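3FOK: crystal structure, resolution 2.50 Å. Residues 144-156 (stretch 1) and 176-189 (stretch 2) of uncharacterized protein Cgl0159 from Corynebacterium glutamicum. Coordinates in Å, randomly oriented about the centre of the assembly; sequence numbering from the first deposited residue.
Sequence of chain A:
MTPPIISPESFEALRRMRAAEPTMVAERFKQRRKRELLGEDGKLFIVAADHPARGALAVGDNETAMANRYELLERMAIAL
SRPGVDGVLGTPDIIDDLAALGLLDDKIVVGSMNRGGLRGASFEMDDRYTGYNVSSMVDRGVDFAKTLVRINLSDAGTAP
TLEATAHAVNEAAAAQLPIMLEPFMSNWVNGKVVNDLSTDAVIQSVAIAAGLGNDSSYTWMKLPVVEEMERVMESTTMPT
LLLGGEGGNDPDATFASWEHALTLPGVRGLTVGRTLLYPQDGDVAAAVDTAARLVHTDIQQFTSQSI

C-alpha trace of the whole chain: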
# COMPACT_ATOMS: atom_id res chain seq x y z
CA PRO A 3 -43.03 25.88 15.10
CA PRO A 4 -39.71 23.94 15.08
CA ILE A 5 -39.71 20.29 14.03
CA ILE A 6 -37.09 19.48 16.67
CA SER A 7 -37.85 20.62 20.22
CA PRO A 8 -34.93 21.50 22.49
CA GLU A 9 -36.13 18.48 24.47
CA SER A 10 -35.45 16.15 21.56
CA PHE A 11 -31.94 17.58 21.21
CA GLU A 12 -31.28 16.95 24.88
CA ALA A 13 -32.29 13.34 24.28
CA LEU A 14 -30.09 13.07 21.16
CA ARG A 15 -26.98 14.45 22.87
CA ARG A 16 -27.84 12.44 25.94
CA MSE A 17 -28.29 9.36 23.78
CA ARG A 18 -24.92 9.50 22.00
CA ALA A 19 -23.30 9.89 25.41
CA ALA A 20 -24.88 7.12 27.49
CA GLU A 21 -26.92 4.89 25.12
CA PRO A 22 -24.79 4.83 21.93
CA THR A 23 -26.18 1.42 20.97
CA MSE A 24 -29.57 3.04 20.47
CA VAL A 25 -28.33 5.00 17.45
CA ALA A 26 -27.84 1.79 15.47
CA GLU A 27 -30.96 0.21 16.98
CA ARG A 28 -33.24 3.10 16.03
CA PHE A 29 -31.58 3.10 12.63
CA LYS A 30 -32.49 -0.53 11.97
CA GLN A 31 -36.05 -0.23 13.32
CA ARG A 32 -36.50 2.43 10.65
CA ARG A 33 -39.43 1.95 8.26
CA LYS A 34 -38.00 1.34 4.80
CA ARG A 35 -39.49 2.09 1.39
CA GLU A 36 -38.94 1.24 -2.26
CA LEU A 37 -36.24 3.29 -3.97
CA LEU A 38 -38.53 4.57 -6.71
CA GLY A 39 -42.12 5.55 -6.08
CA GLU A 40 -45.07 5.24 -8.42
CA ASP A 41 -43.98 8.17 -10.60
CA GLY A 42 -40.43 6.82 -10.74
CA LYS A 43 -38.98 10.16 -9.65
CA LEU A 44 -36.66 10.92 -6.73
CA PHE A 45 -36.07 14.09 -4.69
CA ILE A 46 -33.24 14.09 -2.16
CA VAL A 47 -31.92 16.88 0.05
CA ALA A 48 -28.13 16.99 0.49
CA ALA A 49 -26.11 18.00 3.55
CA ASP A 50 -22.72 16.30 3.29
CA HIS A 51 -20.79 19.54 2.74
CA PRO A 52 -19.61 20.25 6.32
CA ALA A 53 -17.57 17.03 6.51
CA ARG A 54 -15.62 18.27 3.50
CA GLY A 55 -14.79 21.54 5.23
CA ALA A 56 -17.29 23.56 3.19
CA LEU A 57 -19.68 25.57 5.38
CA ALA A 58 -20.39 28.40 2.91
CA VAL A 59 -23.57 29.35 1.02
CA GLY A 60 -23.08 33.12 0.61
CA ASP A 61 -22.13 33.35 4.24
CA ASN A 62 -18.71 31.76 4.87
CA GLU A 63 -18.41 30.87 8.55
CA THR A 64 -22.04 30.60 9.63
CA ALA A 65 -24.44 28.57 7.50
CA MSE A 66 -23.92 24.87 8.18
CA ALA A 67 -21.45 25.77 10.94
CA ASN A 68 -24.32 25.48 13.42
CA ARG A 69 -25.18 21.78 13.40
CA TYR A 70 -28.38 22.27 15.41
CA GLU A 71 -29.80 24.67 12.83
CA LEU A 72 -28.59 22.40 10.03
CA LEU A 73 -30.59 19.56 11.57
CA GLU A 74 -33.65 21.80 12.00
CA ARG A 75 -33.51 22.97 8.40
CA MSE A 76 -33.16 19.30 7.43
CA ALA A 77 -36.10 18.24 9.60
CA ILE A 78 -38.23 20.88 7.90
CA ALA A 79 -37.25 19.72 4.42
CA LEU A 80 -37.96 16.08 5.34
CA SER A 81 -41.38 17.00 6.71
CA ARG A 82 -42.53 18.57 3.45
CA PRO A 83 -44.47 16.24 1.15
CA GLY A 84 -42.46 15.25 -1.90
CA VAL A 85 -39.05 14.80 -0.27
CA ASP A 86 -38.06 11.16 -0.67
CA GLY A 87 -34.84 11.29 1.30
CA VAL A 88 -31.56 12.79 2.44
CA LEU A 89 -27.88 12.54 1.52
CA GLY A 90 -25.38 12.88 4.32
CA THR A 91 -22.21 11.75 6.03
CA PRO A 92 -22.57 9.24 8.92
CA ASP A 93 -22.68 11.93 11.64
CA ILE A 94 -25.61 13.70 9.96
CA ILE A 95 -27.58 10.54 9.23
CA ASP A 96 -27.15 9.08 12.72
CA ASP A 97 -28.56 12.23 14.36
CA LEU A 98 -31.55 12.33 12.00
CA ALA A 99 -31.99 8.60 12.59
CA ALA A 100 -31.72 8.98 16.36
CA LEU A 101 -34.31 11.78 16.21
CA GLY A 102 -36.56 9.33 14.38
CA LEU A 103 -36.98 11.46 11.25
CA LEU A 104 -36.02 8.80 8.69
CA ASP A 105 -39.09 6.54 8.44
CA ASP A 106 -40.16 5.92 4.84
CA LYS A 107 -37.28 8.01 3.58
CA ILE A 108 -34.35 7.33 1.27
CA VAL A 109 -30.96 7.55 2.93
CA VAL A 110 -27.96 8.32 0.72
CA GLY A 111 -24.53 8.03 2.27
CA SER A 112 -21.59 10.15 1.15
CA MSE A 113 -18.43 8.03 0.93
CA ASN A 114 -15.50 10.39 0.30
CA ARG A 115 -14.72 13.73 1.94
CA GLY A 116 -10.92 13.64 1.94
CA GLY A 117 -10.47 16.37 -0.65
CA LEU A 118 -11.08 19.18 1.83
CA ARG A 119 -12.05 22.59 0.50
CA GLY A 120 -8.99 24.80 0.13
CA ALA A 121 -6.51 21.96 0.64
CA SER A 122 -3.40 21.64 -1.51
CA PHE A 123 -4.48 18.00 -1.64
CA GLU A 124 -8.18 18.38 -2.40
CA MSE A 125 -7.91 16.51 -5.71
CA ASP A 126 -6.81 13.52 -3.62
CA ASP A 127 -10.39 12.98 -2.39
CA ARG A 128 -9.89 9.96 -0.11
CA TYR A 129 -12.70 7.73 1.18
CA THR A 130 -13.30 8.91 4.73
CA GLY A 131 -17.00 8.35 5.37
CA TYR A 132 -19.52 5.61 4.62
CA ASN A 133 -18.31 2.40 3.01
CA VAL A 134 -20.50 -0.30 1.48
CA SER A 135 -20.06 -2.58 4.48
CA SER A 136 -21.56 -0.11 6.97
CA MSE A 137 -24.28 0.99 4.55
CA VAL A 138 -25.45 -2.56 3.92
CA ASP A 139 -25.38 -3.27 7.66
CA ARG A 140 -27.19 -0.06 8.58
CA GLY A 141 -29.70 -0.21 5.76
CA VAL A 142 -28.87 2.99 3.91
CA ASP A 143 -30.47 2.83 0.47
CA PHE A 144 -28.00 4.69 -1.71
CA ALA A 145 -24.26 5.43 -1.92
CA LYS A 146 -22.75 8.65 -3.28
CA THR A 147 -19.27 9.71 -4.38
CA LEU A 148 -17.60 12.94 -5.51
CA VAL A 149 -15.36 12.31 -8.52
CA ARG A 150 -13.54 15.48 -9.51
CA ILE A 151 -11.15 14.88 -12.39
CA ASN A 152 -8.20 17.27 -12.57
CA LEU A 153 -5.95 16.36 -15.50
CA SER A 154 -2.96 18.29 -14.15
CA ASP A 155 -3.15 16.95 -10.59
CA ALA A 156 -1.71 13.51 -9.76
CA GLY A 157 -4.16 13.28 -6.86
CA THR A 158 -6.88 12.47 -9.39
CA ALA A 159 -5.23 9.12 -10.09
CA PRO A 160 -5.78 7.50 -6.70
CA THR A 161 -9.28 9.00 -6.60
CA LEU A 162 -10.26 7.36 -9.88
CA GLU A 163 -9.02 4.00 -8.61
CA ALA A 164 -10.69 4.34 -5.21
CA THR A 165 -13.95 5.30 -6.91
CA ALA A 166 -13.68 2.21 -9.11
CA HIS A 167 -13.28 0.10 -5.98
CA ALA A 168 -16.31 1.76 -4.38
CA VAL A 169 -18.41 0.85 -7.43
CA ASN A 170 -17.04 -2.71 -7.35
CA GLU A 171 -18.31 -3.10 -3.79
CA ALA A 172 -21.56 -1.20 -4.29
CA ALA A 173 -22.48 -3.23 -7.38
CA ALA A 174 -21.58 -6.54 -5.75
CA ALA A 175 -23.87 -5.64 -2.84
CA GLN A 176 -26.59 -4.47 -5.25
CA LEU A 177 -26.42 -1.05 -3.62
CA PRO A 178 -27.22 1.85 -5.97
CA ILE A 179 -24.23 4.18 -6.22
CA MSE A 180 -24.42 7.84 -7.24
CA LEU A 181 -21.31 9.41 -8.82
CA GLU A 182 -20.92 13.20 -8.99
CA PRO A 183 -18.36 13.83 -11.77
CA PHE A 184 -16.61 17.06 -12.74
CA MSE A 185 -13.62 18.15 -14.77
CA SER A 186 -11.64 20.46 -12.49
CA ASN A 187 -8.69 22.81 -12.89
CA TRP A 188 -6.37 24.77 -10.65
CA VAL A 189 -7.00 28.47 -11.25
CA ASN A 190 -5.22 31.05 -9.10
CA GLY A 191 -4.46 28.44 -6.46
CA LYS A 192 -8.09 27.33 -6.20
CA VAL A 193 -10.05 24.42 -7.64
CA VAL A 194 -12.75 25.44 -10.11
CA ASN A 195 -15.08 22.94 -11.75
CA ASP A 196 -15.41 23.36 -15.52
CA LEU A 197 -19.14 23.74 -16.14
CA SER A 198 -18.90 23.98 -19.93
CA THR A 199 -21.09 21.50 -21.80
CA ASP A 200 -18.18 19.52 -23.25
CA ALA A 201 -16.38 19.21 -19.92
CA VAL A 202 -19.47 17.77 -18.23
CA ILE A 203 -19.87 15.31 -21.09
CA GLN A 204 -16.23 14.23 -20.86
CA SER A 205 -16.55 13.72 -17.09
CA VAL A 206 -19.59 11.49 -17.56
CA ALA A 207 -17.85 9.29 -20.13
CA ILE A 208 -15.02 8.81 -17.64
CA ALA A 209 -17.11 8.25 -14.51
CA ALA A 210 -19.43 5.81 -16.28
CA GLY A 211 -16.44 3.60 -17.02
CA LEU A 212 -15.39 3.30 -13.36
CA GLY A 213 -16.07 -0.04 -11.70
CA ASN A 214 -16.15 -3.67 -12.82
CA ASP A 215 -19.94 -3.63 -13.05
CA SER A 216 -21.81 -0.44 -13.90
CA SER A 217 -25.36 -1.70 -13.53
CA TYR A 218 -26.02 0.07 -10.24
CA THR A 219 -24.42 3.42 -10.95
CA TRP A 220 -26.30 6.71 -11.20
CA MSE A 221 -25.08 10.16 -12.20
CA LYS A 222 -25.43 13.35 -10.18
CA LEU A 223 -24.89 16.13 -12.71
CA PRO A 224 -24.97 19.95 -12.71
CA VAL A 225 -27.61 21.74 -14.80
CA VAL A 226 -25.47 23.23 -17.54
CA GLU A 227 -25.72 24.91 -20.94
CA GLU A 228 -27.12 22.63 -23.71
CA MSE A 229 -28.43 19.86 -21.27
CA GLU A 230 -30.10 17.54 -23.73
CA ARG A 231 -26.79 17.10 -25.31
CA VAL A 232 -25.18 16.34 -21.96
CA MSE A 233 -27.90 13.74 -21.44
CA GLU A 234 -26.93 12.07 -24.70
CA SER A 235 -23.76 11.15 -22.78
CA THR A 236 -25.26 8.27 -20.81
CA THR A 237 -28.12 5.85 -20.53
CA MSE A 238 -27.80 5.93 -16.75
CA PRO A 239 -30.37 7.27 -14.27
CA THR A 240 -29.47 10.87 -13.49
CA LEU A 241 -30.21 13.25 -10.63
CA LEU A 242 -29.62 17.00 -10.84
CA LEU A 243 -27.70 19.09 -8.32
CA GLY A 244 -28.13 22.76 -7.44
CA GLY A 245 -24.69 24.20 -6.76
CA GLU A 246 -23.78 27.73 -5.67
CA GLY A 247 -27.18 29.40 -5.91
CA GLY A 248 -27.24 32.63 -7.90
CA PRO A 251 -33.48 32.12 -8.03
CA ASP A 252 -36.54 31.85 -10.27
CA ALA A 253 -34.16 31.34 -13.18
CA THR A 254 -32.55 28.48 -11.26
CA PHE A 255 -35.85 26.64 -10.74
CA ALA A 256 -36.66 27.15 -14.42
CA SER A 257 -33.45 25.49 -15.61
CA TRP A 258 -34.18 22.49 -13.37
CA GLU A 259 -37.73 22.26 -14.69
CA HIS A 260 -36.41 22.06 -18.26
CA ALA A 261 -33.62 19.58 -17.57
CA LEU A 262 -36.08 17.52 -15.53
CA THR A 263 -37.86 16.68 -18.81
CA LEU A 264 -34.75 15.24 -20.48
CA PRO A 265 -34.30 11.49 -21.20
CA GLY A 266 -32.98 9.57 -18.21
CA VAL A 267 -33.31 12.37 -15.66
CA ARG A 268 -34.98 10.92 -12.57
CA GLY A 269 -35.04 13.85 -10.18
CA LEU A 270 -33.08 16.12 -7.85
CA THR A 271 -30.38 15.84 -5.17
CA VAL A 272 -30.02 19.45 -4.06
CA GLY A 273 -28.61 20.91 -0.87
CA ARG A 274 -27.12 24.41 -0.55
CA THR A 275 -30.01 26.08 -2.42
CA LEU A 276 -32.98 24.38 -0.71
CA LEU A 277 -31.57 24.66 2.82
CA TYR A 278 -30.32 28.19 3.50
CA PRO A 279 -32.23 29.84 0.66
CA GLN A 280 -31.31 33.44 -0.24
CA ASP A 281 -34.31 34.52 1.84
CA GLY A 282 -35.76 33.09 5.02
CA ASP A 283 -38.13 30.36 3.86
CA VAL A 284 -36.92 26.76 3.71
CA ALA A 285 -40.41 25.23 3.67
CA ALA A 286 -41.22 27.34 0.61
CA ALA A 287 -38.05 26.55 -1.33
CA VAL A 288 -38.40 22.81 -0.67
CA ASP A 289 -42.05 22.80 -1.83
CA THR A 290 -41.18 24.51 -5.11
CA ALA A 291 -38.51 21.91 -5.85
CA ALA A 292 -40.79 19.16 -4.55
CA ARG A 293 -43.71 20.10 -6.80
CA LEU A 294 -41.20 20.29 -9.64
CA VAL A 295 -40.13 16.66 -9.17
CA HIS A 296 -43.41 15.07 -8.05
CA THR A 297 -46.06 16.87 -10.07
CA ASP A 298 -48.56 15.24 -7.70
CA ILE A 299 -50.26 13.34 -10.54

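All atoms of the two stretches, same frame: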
# COMPACT_ATOMS: atom_id res chain seq x y z
N PHE A 144 -28.77 4.19 -0.59
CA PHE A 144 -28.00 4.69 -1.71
C PHE A 144 -26.60 5.14 -1.29
O PHE A 144 -26.41 5.62 -0.17
CB PHE A 144 -28.76 5.90 -2.24
CG PHE A 144 -28.93 5.94 -3.73
CD1 PHE A 144 -27.83 5.95 -4.58
CD2 PHE A 144 -30.20 6.09 -4.27
CE1 PHE A 144 -28.00 6.12 -5.95
CE2 PHE A 144 -30.38 6.26 -5.63
CZ PHE A 144 -29.28 6.28 -6.48
N ALA A 145 -25.63 5.00 -2.19
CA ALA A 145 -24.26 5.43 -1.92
C ALA A 145 -23.95 6.59 -2.86
O ALA A 145 -24.47 6.64 -3.98
CB ALA A 145 -23.29 4.28 -2.15
N LYS A 146 -23.11 7.53 -2.43
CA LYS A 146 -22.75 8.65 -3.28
C LYS A 146 -21.27 8.98 -3.17
O LYS A 146 -20.67 8.88 -2.09
CB LYS A 146 -23.62 9.88 -2.93
CG LYS A 146 -22.90 11.03 -2.24
CD LYS A 146 -22.29 12.02 -3.22
CE LYS A 146 -21.67 13.18 -2.46
NZ LYS A 146 -21.26 14.32 -3.32
N THR A 147 -20.69 9.39 -4.30
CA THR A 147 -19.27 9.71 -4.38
C THR A 147 -19.03 11.00 -5.16
O THR A 147 -19.79 11.34 -6.06
CB THR A 147 -18.50 8.60 -5.11
OG1 THR A 147 -18.64 7.36 -4.41
CG2 THR A 147 -17.03 8.96 -5.24
N LEU A 148 -17.97 11.72 -4.80
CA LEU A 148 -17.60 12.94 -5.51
C LEU A 148 -16.38 12.54 -6.34
O LEU A 148 -15.37 12.11 -5.79
CB LEU A 148 -17.22 14.04 -4.52
CG LEU A 148 -17.37 15.51 -4.97
CD1 LEU A 148 -16.29 16.34 -4.28
CD2 LEU A 148 -17.25 15.64 -6.47
N VAL A 149 -16.47 12.67 -7.65
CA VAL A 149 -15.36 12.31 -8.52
C VAL A 149 -14.90 13.49 -9.37
O VAL A 149 -15.29 13.63 -10.52
CB VAL A 149 -15.73 11.16 -9.48
CG1 VAL A 149 -14.48 10.60 -10.14
CG2 VAL A 149 -16.46 10.06 -8.72
N ARG A 150 -14.06 14.34 -8.78
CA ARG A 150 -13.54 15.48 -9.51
C ARG A 150 -12.29 15.02 -10.24
O ARG A 150 -11.38 14.44 -9.65
CB ARG A 150 -13.23 16.63 -8.55
CG ARG A 150 -14.48 17.37 -8.10
CD ARG A 150 -14.16 18.37 -7.02
NE ARG A 150 -13.69 17.70 -5.82
CZ ARG A 150 -13.23 18.33 -4.75
NH1 ARG A 150 -13.17 19.65 -4.73
NH2 ARG A 150 -12.82 17.63 -3.70
N ILE A 151 -12.25 15.29 -11.54
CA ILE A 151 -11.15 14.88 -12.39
C ILE A 151 -10.29 16.06 -12.84
O ILE A 151 -10.68 16.83 -13.72
CB ILE A 151 -11.69 14.13 -13.62
CG1 ILE A 151 -12.56 12.95 -13.15
CG2 ILE A 151 -10.56 13.67 -14.51
CD1 ILE A 151 -13.33 12.26 -14.25
N ASN A 152 -9.12 16.19 -12.23
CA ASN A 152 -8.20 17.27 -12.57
C ASN A 152 -7.00 16.69 -13.32
O ASN A 152 -6.11 16.09 -12.72
CB ASN A 152 -7.74 17.98 -11.29
CG ASN A 152 -6.98 19.26 -11.56
OD1 ASN A 152 -7.09 20.22 -10.80
ND2 ASN A 152 -6.21 19.27 -12.64
N LEU A 153 -7.00 16.88 -14.63
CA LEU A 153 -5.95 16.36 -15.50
C LEU A 153 -4.51 16.75 -15.17
O LEU A 153 -3.58 16.04 -15.53
CB LEU A 153 -6.25 16.74 -16.95
CG LEU A 153 -7.53 16.14 -17.52
CD1 LEU A 153 -7.69 16.56 -18.97
CD2 LEU A 153 -7.48 14.62 -17.42
N SER A 154 -4.31 17.87 -14.48
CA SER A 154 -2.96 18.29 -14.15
C SER A 154 -2.56 17.97 -12.72
O SER A 154 -1.47 18.34 -12.28
CB SER A 154 -2.79 19.79 -14.40
OG SER A 154 -3.45 20.53 -13.39
N ASP A 155 -3.43 17.28 -11.99
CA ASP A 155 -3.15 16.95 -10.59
C ASP A 155 -3.10 15.44 -10.35
O ASP A 155 -4.11 14.75 -10.45
CB ASP A 155 -4.21 17.59 -9.70
CG ASP A 155 -3.81 17.60 -8.24
OD1 ASP A 155 -3.39 16.55 -7.73
OD2 ASP A 155 -3.94 18.67 -7.61
N ALA A 156 -1.92 14.93 -10.01
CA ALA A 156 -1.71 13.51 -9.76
C ALA A 156 -2.67 12.91 -8.74
O ALA A 156 -2.91 11.70 -8.73
CB ALA A 156 -0.27 13.25 -9.32
N GLN A 176 -25.33 -4.91 -4.64
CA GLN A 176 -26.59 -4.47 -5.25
C GLN A 176 -27.09 -3.20 -4.58
O GLN A 176 -28.29 -3.02 -4.36
CB GLN A 176 -27.64 -5.58 -5.17
CG GLN A 176 -27.35 -6.72 -6.12
CD GLN A 176 -28.46 -7.75 -6.16
OE1 GLN A 176 -28.52 -8.57 -7.08
NE2 GLN A 176 -29.33 -7.73 -5.16
N LEU A 177 -26.15 -2.33 -4.26
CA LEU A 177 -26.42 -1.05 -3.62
C LEU A 177 -26.25 0.05 -4.65
O LEU A 177 -25.16 0.26 -5.16
CB LEU A 177 -25.45 -0.82 -2.47
CG LEU A 177 -25.52 0.55 -1.79
CD1 LEU A 177 -26.81 0.63 -0.99
CD2 LEU A 177 -24.32 0.75 -0.89
N PRO A 178 -27.33 0.77 -4.98
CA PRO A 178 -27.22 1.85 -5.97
C PRO A 178 -26.13 2.83 -5.56
O PRO A 178 -26.03 3.20 -4.39
CB PRO A 178 -28.60 2.48 -5.95
CG PRO A 178 -29.50 1.32 -5.62
CD PRO A 178 -28.72 0.64 -4.52
N ILE A 179 -25.30 3.24 -6.52
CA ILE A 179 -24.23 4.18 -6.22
C ILE A 179 -24.24 5.36 -7.19
O ILE A 179 -24.18 5.22 -8.41
CB ILE A 179 -22.85 3.47 -6.24
CG1 ILE A 179 -21.76 4.48 -5.87
CG2 ILE A 179 -22.61 2.82 -7.59
CD1 ILE A 179 -20.41 3.84 -5.62
N MSE A 180 -24.34 6.54 -6.58
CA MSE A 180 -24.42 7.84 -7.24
C MSE A 180 -23.04 8.50 -7.38
O MSE A 180 -22.37 8.74 -6.38
CB MSE A 180 -25.33 8.70 -6.36
CG MSE A 180 -25.89 9.98 -6.91
SE MSE A 180 -26.79 10.86 -5.42
CE MSE A 180 -28.32 9.69 -5.22
N LEU A 181 -22.61 8.77 -8.61
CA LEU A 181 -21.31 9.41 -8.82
C LEU A 181 -21.52 10.86 -9.29
O LEU A 181 -22.28 11.11 -10.22
CB LEU A 181 -20.49 8.66 -9.88
CG LEU A 181 -20.17 7.17 -9.70
CD1 LEU A 181 -19.19 6.76 -10.79
CD2 LEU A 181 -19.58 6.91 -8.33
N GLU A 182 -20.83 11.79 -8.63
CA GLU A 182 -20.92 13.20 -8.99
C GLU A 182 -19.60 13.56 -9.67
O GLU A 182 -18.61 13.87 -9.01
CB GLU A 182 -21.11 14.07 -7.74
CG GLU A 182 -21.52 15.51 -8.03
CD GLU A 182 -21.65 16.35 -6.77
OE1 GLU A 182 -22.18 15.84 -5.76
OE2 GLU A 182 -21.24 17.53 -6.79
N PRO A 183 -19.57 13.52 -11.01
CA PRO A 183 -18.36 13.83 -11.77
C PRO A 183 -18.21 15.30 -12.12
O PRO A 183 -19.18 16.06 -12.16
CB PRO A 183 -18.52 12.97 -13.01
CG PRO A 183 -19.98 13.14 -13.29
CD PRO A 183 -20.62 13.01 -11.92
N PHE A 184 -16.97 15.69 -12.38
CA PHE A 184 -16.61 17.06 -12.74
C PHE A 184 -15.21 17.05 -13.33
O PHE A 184 -14.39 16.20 -12.99
CB PHE A 184 -16.53 17.95 -11.50
CG PHE A 184 -17.84 18.52 -11.05
CD1 PHE A 184 -18.54 19.42 -11.85
CD2 PHE A 184 -18.34 18.19 -9.80
CE1 PHE A 184 -19.72 20.00 -11.39
CE2 PHE A 184 -19.52 18.77 -9.33
CZ PHE A 184 -20.21 19.67 -10.13
N MSE A 185 -14.95 17.99 -14.23
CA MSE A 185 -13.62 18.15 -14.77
C MSE A 185 -13.23 19.36 -13.93
O MSE A 185 -14.02 20.30 -13.81
CB MSE A 185 -13.66 18.53 -16.26
CG MSE A 185 -14.16 17.42 -17.18
SE MSE A 185 -13.06 15.83 -17.24
CE MSE A 185 -13.82 14.92 -15.75
N SER A 186 -12.05 19.34 -13.33
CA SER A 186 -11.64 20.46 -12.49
C SER A 186 -10.24 20.95 -12.85
O SER A 186 -9.41 20.19 -13.33
CB SER A 186 -11.68 20.07 -11.02
OG SER A 186 -12.99 19.70 -10.62
N ASN A 187 -9.99 22.23 -12.61
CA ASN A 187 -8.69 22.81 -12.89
C ASN A 187 -8.23 23.71 -11.76
O ASN A 187 -9.05 24.22 -10.98
CB ASN A 187 -8.72 23.66 -14.17
CG ASN A 187 -9.24 22.89 -15.37
OD1 ASN A 187 -10.44 22.86 -15.62
ND2 ASN A 187 -8.33 22.27 -16.11
N TRP A 188 -6.93 23.89 -11.66
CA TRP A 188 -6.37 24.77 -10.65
C TRP A 188 -6.31 26.14 -11.31
O TRP A 188 -5.69 26.30 -12.37
CB TRP A 188 -4.96 24.34 -10.24
CG TRP A 188 -4.93 23.20 -9.28
CD1 TRP A 188 -4.60 21.91 -9.55
CD2 TRP A 188 -5.23 23.26 -7.88
NE1 TRP A 188 -4.67 21.15 -8.40
CE2 TRP A 188 -5.06 21.95 -7.36
CE3 TRP A 188 -5.63 24.28 -7.01
CZ2 TRP A 188 -5.28 21.64 -6.02
CZ3 TRP A 188 -5.85 23.97 -5.67
CH2 TRP A 188 -5.66 22.66 -5.18
N VAL A 189 -6.99 27.12 -10.71
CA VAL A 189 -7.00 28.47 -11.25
C VAL A 189 -6.75 29.46 -10.11
O VAL A 189 -7.60 29.63 -9.23
CB VAL A 189 -8.36 28.80 -11.90
CG1 VAL A 189 -8.35 30.22 -12.45
CG2 VAL A 189 -8.65 27.80 -13.02
O HOH W 1 -9.00 18.62 -15.78

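The two segments run side by side as parallel strands, paired in register from Ala145 with Ile179 to Ile151 with Met185, and the backbone does most of the polar work. The ladder has the staggered form of a parallel sheet: on the first strand the odd-numbered residues turn both N and O toward the partner. Ala145 N donates to Pro178 O (2.9 Å) and Ala145 O accepts from Met180 N (2.6 Å). Thr147 N reaches Met180 O and Thr147 O takes Glu182 N, both at 2.8 Å. Val149 N bonds Glu182 O at 2.8 Å, but the return bond from Phe184 N to Val149 O is weak, 3.2 Å with an angle of 134°. Regular spacing resumes as Ile151 N meets Phe184 O (2.7 Å) and Ser186 N meets Ile151 O (2.9 Å).

Pro183 takes a position where the ladder asks for no amide hydrogen. It has none to give, and its N is not called on by the first strand; its CA instead lies 3.3 Å from Val149 O in a CA-H...O contact.

On the face carrying Lys146, Leu148 and Arg150, charge is paired within the contact: Lys146 NZ forms a salt bridge with Glu182 OE1 at 3.0 Å, two residues beyond its bridge partner Met180. Its chi2 is p and its last two torsions are t. Glu182 OE1 is also bonded elsewhere in the structure, as are Arg150 NH1 and NH2, so the arginine passes Phe184 with its aliphatic part, Arg150 CG to Phe184 CB 4.0 Å, and spends its charge away from this strand. At the start of the ladder the Phe144 ring is sandwiched, with Pro178 CB 3.8 Å from its centroid over one face and Met180 CE 3.7 Å over the opposite one.

The other face is apolar in its closest packing: Ala145 CB sits 4.0 Å from Ile179 CG1, and Ile151 CD1 is a tight 3.1 Å from the CE of selenomethionine Met185.

Past the ladder, single polar contacts take over. A water accepts from Leu153 N and donates to Ser186 O, both at 2.9 Å from its oxygen, linking the loop residue Leu153 to the second strand, just where the direct ladder bonds have stopped. The type I turn from Asn152 to Asp155, closed by Asp155 N to Asn152 O at 3.0 Å, brings the aspartate back toward the partner. There Asp155 OD2 accepts from Trp188 NE1 at 2.7 Å, at the indole edge, while its side chain also caps a backbone N just past the stretch. One carboxylate thus serves both neighbours.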